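Putative uncharacterized protein (Chaetomium thermophilum, PDB 5T8V) is the C-terminal, HEAT-repeat part of the cohesin loader Scc2, which probably acts on chromatin to load cohesin in sister chromatid cohesion. Local coordinates at residues L204-M207 and S208-I211; A227-Q230 and L231-E235; G252-L255 and V256-M260. All coordinates share one frame; numbering follows the deposited sequence.

Interaction 1 of 3, residues L204-M207 and S208-I211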
loop_
_atom_site.group_PDB
_atom_site.type_symbol
_atom_site.label_atom_id
_atom_site.label_comp_id
_atom_site.label_asym_id
_atom_site.label_seq_id
_atom_site.Cartn_x
_atom_site.Cartn_y
_atom_site.Cartn_z
ATOM N N LEU A 204 -23.987 -42.418 28.000
ATOM C CA LEU A 204 -24.181 -41.472 26.904
ATOM C C LEU A 204 -23.794 -42.097 25.567
ATOM O O LEU A 204 -24.567 -42.063 24.598
ATOM C CB LEU A 204 -23.370 -40.205 27.168
ATOM C CG LEU A 204 -23.808 -39.375 28.378
ATOM C CD1 LEU A 204 -22.727 -38.388 28.777
ATOM C CD2 LEU A 204 -25.099 -38.640 28.079
ATOM N N SER A 205 -22.595 -42.679 25.493
ATOM C CA SER A 205 -22.179 -43.344 24.264
ATOM C C SER A 205 -23.149 -44.458 23.896
ATOM O O SER A 205 -23.431 -44.683 22.710
ATOM C CB SER A 205 -20.762 -43.894 24.417
ATOM O OG SER A 205 -20.750 -45.053 25.230
ATOM N N MET A 206 -23.682 -45.161 24.898
ATOM C CA MET A 206 -24.649 -46.214 24.610
ATOM C C MET A 206 -25.923 -45.650 23.995
ATOM O O MET A 206 -26.568 -46.326 23.187
ATOM C CB MET A 206 -24.983 -46.995 25.879
ATOM C CG MET A 206 -25.878 -48.205 25.628
ATOM S SD MET A 206 -25.139 -49.388 24.480
ATOM C CE MET A 206 -26.506 -49.660 23.359
ATOM N N MET A 207 -26.311 -44.429 24.370
ATOM C CA MET A 207 -27.452 -43.788 23.722
ATOM C C MET A 207 -27.123 -43.424 22.281
ATOM O O MET A 207 -27.943 -43.641 21.371
ATOM C CB MET A 207 -27.871 -42.542 24.502
ATOM C CG MET A 207 -28.277 -42.814 25.938
ATOM S SD MET A 207 -29.734 -43.865 26.073
ATOM C CE MET A 207 -31.012 -42.768 25.466
ATOM N N SER A 208 -25.930 -42.862 22.055
ATOM C CA SER A 208 -25.484 -42.609 20.688
ATOM C C SER A 208 -25.615 -43.859 19.834
ATOM O O SER A 208 -26.084 -43.796 18.692
ATOM C CB SER A 208 -24.035 -42.119 20.681
ATOM O OG SER A 208 -23.939 -40.800 21.186
ATOM N N GLU A 209 -25.211 -45.010 20.374
ATOM C CA GLU A 209 -25.395 -46.262 19.649
ATOM C C GLU A 209 -26.875 -46.586 19.478
ATOM O O GLU A 209 -27.301 -47.014 18.400
ATOM C CB GLU A 209 -24.678 -47.397 20.380
ATOM C CG GLU A 209 -24.823 -48.758 19.722
ATOM C CD GLU A 209 -24.092 -49.848 20.480
ATOM O OE1 GLU A 209 -23.215 -49.513 21.306
ATOM O OE2 GLU A 209 -24.401 -51.038 20.253
ATOM N N LEU A 210 -27.674 -46.378 20.528
ATOM C CA LEU A 210 -29.089 -46.726 20.485
ATOM C C LEU A 210 -29.786 -46.078 19.300
ATOM O O LEU A 210 -30.419 -46.760 18.485
ATOM C CB LEU A 210 -29.779 -46.305 21.785
ATOM C CG LEU A 210 -31.301 -46.527 21.824
ATOM C CD1 LEU A 210 -31.627 -47.978 22.140
ATOM C CD2 LEU A 210 -31.963 -45.593 22.814
ATOM N N ILE A 211 -29.697 -44.751 19.194
ATOM C CA ILE A 211 -30.502 -44.047 18.202
ATOM C C ILE A 211 -30.200 -44.483 16.773
ATOM O O ILE A 211 -30.965 -44.154 15.862
ATOM C CB ILE A 211 -30.327 -42.519 18.346
ATOM C CG1 ILE A 211 -28.857 -42.122 18.189
ATOM C CG2 ILE A 211 -30.883 -42.059 19.688
ATOM C CD1 ILE A 211 -28.626 -40.622 18.206
#

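Interaction 2 of 3, residues A227-Q230 and L231-E235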
loop_
_atom_site.group_PDB
_atom_site.type_symbol
_atom_site.label_atom_id
_atom_site.label_comp_id
_atom_site.label_asym_id
_atom_site.label_seq_id
_atom_site.Cartn_x
_atom_site.Cartn_y
_atom_site.Cartn_z
ATOM N N ALA A 227 -28.803 -31.987 25.452
ATOM C CA ALA A 227 -27.871 -32.415 26.489
ATOM C C ALA A 227 -26.443 -32.473 25.958
ATOM O O ALA A 227 -25.513 -31.954 26.588
ATOM C CB ALA A 227 -28.297 -33.775 27.034
ATOM N N ALA A 228 -26.250 -33.107 24.800
ATOM C CA ALA A 228 -24.927 -33.152 24.191
ATOM C C ALA A 228 -24.428 -31.751 23.874
ATOM O O ALA A 228 -23.260 -31.425 24.123
ATOM C CB ALA A 228 -24.960 -34.007 22.927
ATOM N N SER A 229 -25.300 -30.904 23.320
ATOM C CA SER A 229 -24.930 -29.515 23.086
ATOM C C SER A 229 -24.434 -28.862 24.368
ATOM O O SER A 229 -23.492 -28.063 24.344
ATOM C CB SER A 229 -26.120 -28.743 22.517
ATOM O OG SER A 229 -25.832 -27.357 22.425
ATOM N N GLN A 230 -25.050 -29.199 25.503
ATOM C CA GLN A 230 -24.600 -28.635 26.772
ATOM C C GLN A 230 -23.228 -29.180 27.159
ATOM O O GLN A 230 -22.341 -28.421 27.564
ATOM C CB GLN A 230 -25.630 -28.920 27.868
ATOM C CG GLN A 230 -25.281 -28.327 29.228
ATOM C CD GLN A 230 -25.004 -26.833 29.168
ATOM O OE1 GLN A 230 -25.893 -26.017 29.413
ATOM N NE2 GLN A 230 -23.764 -26.470 28.844
ATOM N N LEU A 231 -23.036 -30.498 27.040
ATOM C CA LEU A 231 -21.742 -31.093 27.359
ATOM C C LEU A 231 -20.630 -30.575 26.462
ATOM O O LEU A 231 -19.455 -30.646 26.843
ATOM C CB LEU A 231 -21.808 -32.618 27.235
ATOM C CG LEU A 231 -22.155 -33.434 28.479
ATOM C CD1 LEU A 231 -22.184 -34.912 28.120
ATOM C CD2 LEU A 231 -21.165 -33.186 29.607
ATOM N N LEU A 232 -20.968 -30.071 25.274
ATOM C CA LEU A 232 -19.946 -29.613 24.340
ATOM C C LEU A 232 -19.147 -28.455 24.922
ATOM O O LEU A 232 -17.928 -28.374 24.731
ATOM C CB LEU A 232 -20.605 -29.211 23.021
ATOM C CG LEU A 232 -19.694 -28.784 21.872
ATOM C CD1 LEU A 232 -18.869 -29.955 21.368
ATOM C CD2 LEU A 232 -20.536 -28.194 20.755
ATOM N N PHE A 233 -19.814 -27.551 25.645
ATOM C CA PHE A 233 -19.181 -26.376 26.228
ATOM C C PHE A 233 -18.827 -26.582 27.697
ATOM O O PHE A 233 -18.824 -25.626 28.480
ATOM C CB PHE A 233 -20.090 -25.158 26.064
ATOM C CG PHE A 233 -20.529 -24.924 24.648
ATOM C CD1 PHE A 233 -19.737 -24.195 23.774
ATOM C CD2 PHE A 233 -21.726 -25.444 24.186
ATOM C CE1 PHE A 233 -20.134 -23.983 22.467
ATOM C CE2 PHE A 233 -22.130 -25.238 22.880
ATOM C CZ PHE A 233 -21.335 -24.506 22.019
ATOM N N ILE A 234 -18.538 -27.824 28.087
ATOM C CA ILE A 234 -18.096 -28.101 29.447
ATOM C C ILE A 234 -16.827 -27.310 29.734
ATOM O O ILE A 234 -15.958 -27.156 28.867
ATOM C CB ILE A 234 -17.878 -29.613 29.628
ATOM C CG1 ILE A 234 -17.435 -29.933 31.054
ATOM C CG2 ILE A 234 -16.853 -30.130 28.618
ATOM C CD1 ILE A 234 -17.427 -31.414 31.363
ATOM N N GLU A 235 -16.715 -26.797 30.961
ATOM C CA GLU A 235 -15.589 -25.942 31.339
ATOM C C GLU A 235 -14.546 -26.774 32.077
ATOM O O GLU A 235 -14.445 -26.765 33.304
ATOM C CB GLU A 235 -16.061 -24.763 32.181
ATOM C CG GLU A 235 -16.267 -23.494 31.380
ATOM C CD GLU A 235 -16.172 -22.248 32.237
ATOM O OE1 GLU A 235 -16.837 -22.196 33.294
ATOM O OE2 GLU A 235 -15.420 -21.326 31.858
#

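Interaction 3 of 3, residues G252-L255 and V256-M260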
loop_
_atom_site.group_PDB
_atom_site.type_symbol
_atom_site.label_atom_id
_atom_site.label_comp_id
_atom_site.label_asym_id
_atom_site.label_seq_id
_atom_site.Cartn_x
_atom_site.Cartn_y
_atom_site.Cartn_z
ATOM N N GLY A 252 -13.056 -36.536 27.676
ATOM C CA GLY A 252 -13.814 -37.677 27.194
ATOM C C GLY A 252 -15.291 -37.369 27.072
ATOM O O GLY A 252 -15.942 -37.762 26.098
ATOM N N PHE A 253 -15.843 -36.650 28.051
ATOM C CA PHE A 253 -17.238 -36.236 27.923
ATOM C C PHE A 253 -17.448 -35.389 26.672
ATOM O O PHE A 253 -18.387 -35.622 25.901
ATOM C CB PHE A 253 -17.690 -35.479 29.167
ATOM C CG PHE A 253 -18.073 -36.372 30.301
ATOM C CD1 PHE A 253 -19.254 -37.089 30.261
ATOM C CD2 PHE A 253 -17.252 -36.502 31.404
ATOM C CE1 PHE A 253 -19.611 -37.918 31.303
ATOM C CE2 PHE A 253 -17.604 -37.326 32.449
ATOM C CZ PHE A 253 -18.787 -38.035 32.399
ATOM N N ARG A 254 -16.587 -34.390 26.455
ATOM C CA ARG A 254 -16.702 -33.557 25.260
ATOM C C ARG A 254 -16.749 -34.414 23.999
ATOM O O ARG A 254 -17.603 -34.216 23.122
ATOM C CB ARG A 254 -15.531 -32.574 25.203
ATOM C CG ARG A 254 -15.821 -31.271 24.477
ATOM C CD ARG A 254 -14.742 -30.235 24.775
ATOM N NE ARG A 254 -13.400 -30.738 24.489
ATOM C CZ ARG A 254 -12.274 -30.140 24.869
ATOM N NH1 ARG A 254 -12.317 -29.008 25.564
ATOM N NH2 ARG A 254 -11.100 -30.675 24.560
ATOM N N LEU A 255 -15.843 -35.388 23.900
ATOM C CA LEU A 255 -15.795 -36.241 22.715
ATOM C C LEU A 255 -17.087 -37.034 22.551
ATOM O O LEU A 255 -17.662 -37.090 21.456
ATOM C CB LEU A 255 -14.591 -37.176 22.797
ATOM C CG LEU A 255 -13.355 -36.680 22.050
ATOM C CD1 LEU A 255 -12.108 -37.405 22.521
ATOM C CD2 LEU A 255 -13.550 -36.864 20.551
ATOM N N VAL A 256 -17.557 -37.665 23.630
ATOM C CA VAL A 256 -18.820 -38.400 23.564
ATOM C C VAL A 256 -19.937 -37.496 23.058
ATOM O O VAL A 256 -20.783 -37.912 22.254
ATOM C CB VAL A 256 -19.155 -39.001 24.943
ATOM C CG1 VAL A 256 -20.621 -39.426 25.021
ATOM C CG2 VAL A 256 -18.252 -40.190 25.223
ATOM N N ALA A 257 -19.959 -36.244 23.524
ATOM C CA ALA A 257 -20.991 -35.315 23.076
ATOM C C ALA A 257 -20.885 -35.057 21.579
ATOM O O ALA A 257 -21.898 -35.061 20.867
ATOM C CB ALA A 257 -20.895 -34.005 23.854
ATOM N N MET A 258 -19.669 -34.823 21.082
ATOM C CA MET A 258 -19.491 -34.621 19.647
ATOM C C MET A 258 -20.002 -35.820 18.856
ATOM O O MET A 258 -20.719 -35.664 17.860
ATOM C CB MET A 258 -18.020 -34.356 19.337
ATOM C CG MET A 258 -17.532 -33.017 19.852
ATOM S SD MET A 258 -15.808 -32.706 19.448
ATOM C CE MET A 258 -15.608 -31.049 20.097
ATOM N N ASP A 259 -19.645 -37.031 19.290
ATOM C CA ASP A 259 -20.145 -38.230 18.622
ATOM C C ASP A 259 -21.667 -38.240 18.591
ATOM O O ASP A 259 -22.278 -38.526 17.553
ATOM C CB ASP A 259 -19.616 -39.480 19.324
ATOM C CG ASP A 259 -18.129 -39.682 19.113
ATOM O OD1 ASP A 259 -17.496 -38.811 18.480
ATOM O OD2 ASP A 259 -17.593 -40.707 19.585
ATOM N N MET A 260 -22.300 -37.920 19.720
ATOM C CA MET A 260 -23.758 -37.951 19.785
ATOM C C MET A 260 -24.373 -36.952 18.811
ATOM O O MET A 260 -25.321 -37.277 18.086
ATOM C CB MET A 260 -24.218 -37.667 21.215
ATOM C CG MET A 260 -25.699 -37.913 21.445
ATOM S SD MET A 260 -26.196 -37.669 23.159
ATOM C CE MET A 260 -25.364 -39.036 23.962
#

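Interaction 1 of 3, residues L204-M207 and S208-I211
Consecutive turns of helix 190-213 bring Met206 and Glu209 together, three residues apart on one face of it. CG of Met206 stands anti to the backbone N (chi1 -174°). The chain then bends, and its thioether crosses the carboxylate end of Glu209. Met206 SD lies 3.7 Å from Glu209 OE1, and Met206 CE lies 3.8 Å from Glu209 CD. The Glu209 chain is extended, and its OE2 forms a salt bridge with Lys213, one turn further on. On another face Met207 and Leu210 run side by side, with Met207 CE 4.0 Å from Leu210 CD2. Both also pack on Met134 of helix 120-136. Four i to i+4 backbone bonds join the turns. The bond from Ser208 N to Leu204 O is 3.0 Å long and nearly straight at the hydrogen (167°). That from Leu210 N to Met206 O is more bent (146°). With an alanine at Glu209, Lys213 would probably lose its carboxylate partner, and the thioether of Met206 the group that lies across it. Glu209 is partly exposed and is likely to stay charged beside Lys213, while the two methionines and Leu210 are buried among neighbouring helices.

Interaction 2 of 3, residues A227-Q230 and L231-E235
CG of Phe233 lies beside its own backbone N (chi1 -53°), and this places the ring against the last helical turn. The ring edge then meets the carbonyl of Ser229. Phe233 CD2 is 3.2 Å from Ser229 O, which sits near the ring plane rather than over a face. Leu232 CB rests 3.4 Å from Ser229 O. The same oxygen thus has an aromatic edge and an aliphatic carbon against it. It also accepts a weak bond from Leu232 N.

The backbone bonding changes along the segment. Leu231 N gives a regular i to i+4 bond of 2.9 Å to Ala227 O, in the carbonyl plane. Leu232 N bonds to Ala228 O, but the angle at its hydrogen is only 131°. Phe233 N reaches back three residues to Gln230 O at 3.3 Å, from above the carbonyl plane. Ile234 N then bonds to Leu231 O, also three residues back.

Beyond the turn, Phe233 packs on Leu283 and Leu286, while Ile234 lies against Ala171 and Phe250. The Leu231 side chain touches Ile163 and Ala257. The shift from four-residue to three-residue bonds marks the C-terminal end of helix 218-232. The chain leaves it in an extended form, as at a turn between helices of an alpha-helical repeat protein.

Interaction 3 of 3, residues G252-L255 and V256-M260
Val256 N bonds to Gly252 O at 3.0 Å, almost straight at the hydrogen (174°), within helix 247-267. Ala257 N reaches Phe253 O at 2.9 Å. Met258 N meets Arg254 O in the carbonyl plane, and Asp259 N meets Leu255 O at 2.9 Å. Together these backbone hydrogen bonds make an unbroken i to i+4 run.

Aliphatic carbons lie against these same carbonyls. CG2 of Val256 stands beside its own backbone N, which brings it to 3.5 Å from Gly252 O. Ala257 CB is 3.4 Å from Arg254 O. CG of Met258 also lies beside its backbone N (chi1 -69°) and comes 3.5 Å from Arg254 O. From there the Met258 chain runs out extended and packs on Pro305 and Ala308 of helix 305-315. Phe253 packs on Ala200 and Gln201 of helix 190-213.

The charged groups find their partners outside the two segments. Arg254 NH2 donates to Thr294 O. Asp259 OD1 forms a salt bridge with Arg312. The carboxylate of Asp259 also lies close to the carbonyl of Leu255, with OD1 3.4 Å from Leu255 O. Both atoms are acceptors, so this approach is no bond.

The chemistry thus differs with direction. The backbone polar groups are paired along the axis, and apolar side chains reach adjacent helices. The Asp259 carboxylate has its charge partner in Arg312, and the Arg254 guanidinium bonds to a backbone carbonyl, so both tie this helix to the chain beyond it.

In the fold
From the N terminus, helix 190-213 carries interaction 1, helix 218-232 ends in interaction 2, and helix 247-267 carries interaction 3. The three follow in series. None nests in or crosses another, and each is local to its own helix or helix end, so none closes a long loop. The helices themselves meet. Leu204 CD1 packs on Leu231 CD1 at 3.6 Å, linking interactions 1 and 2. Leu204 and Ser208 also touch Val256 and Met260 of interaction 3. Met258 in turn rests on Leu232 of interaction 2. Helix 247-267 therefore packs on both preceding helices, in the N-terminal part of this alpha-helical chain.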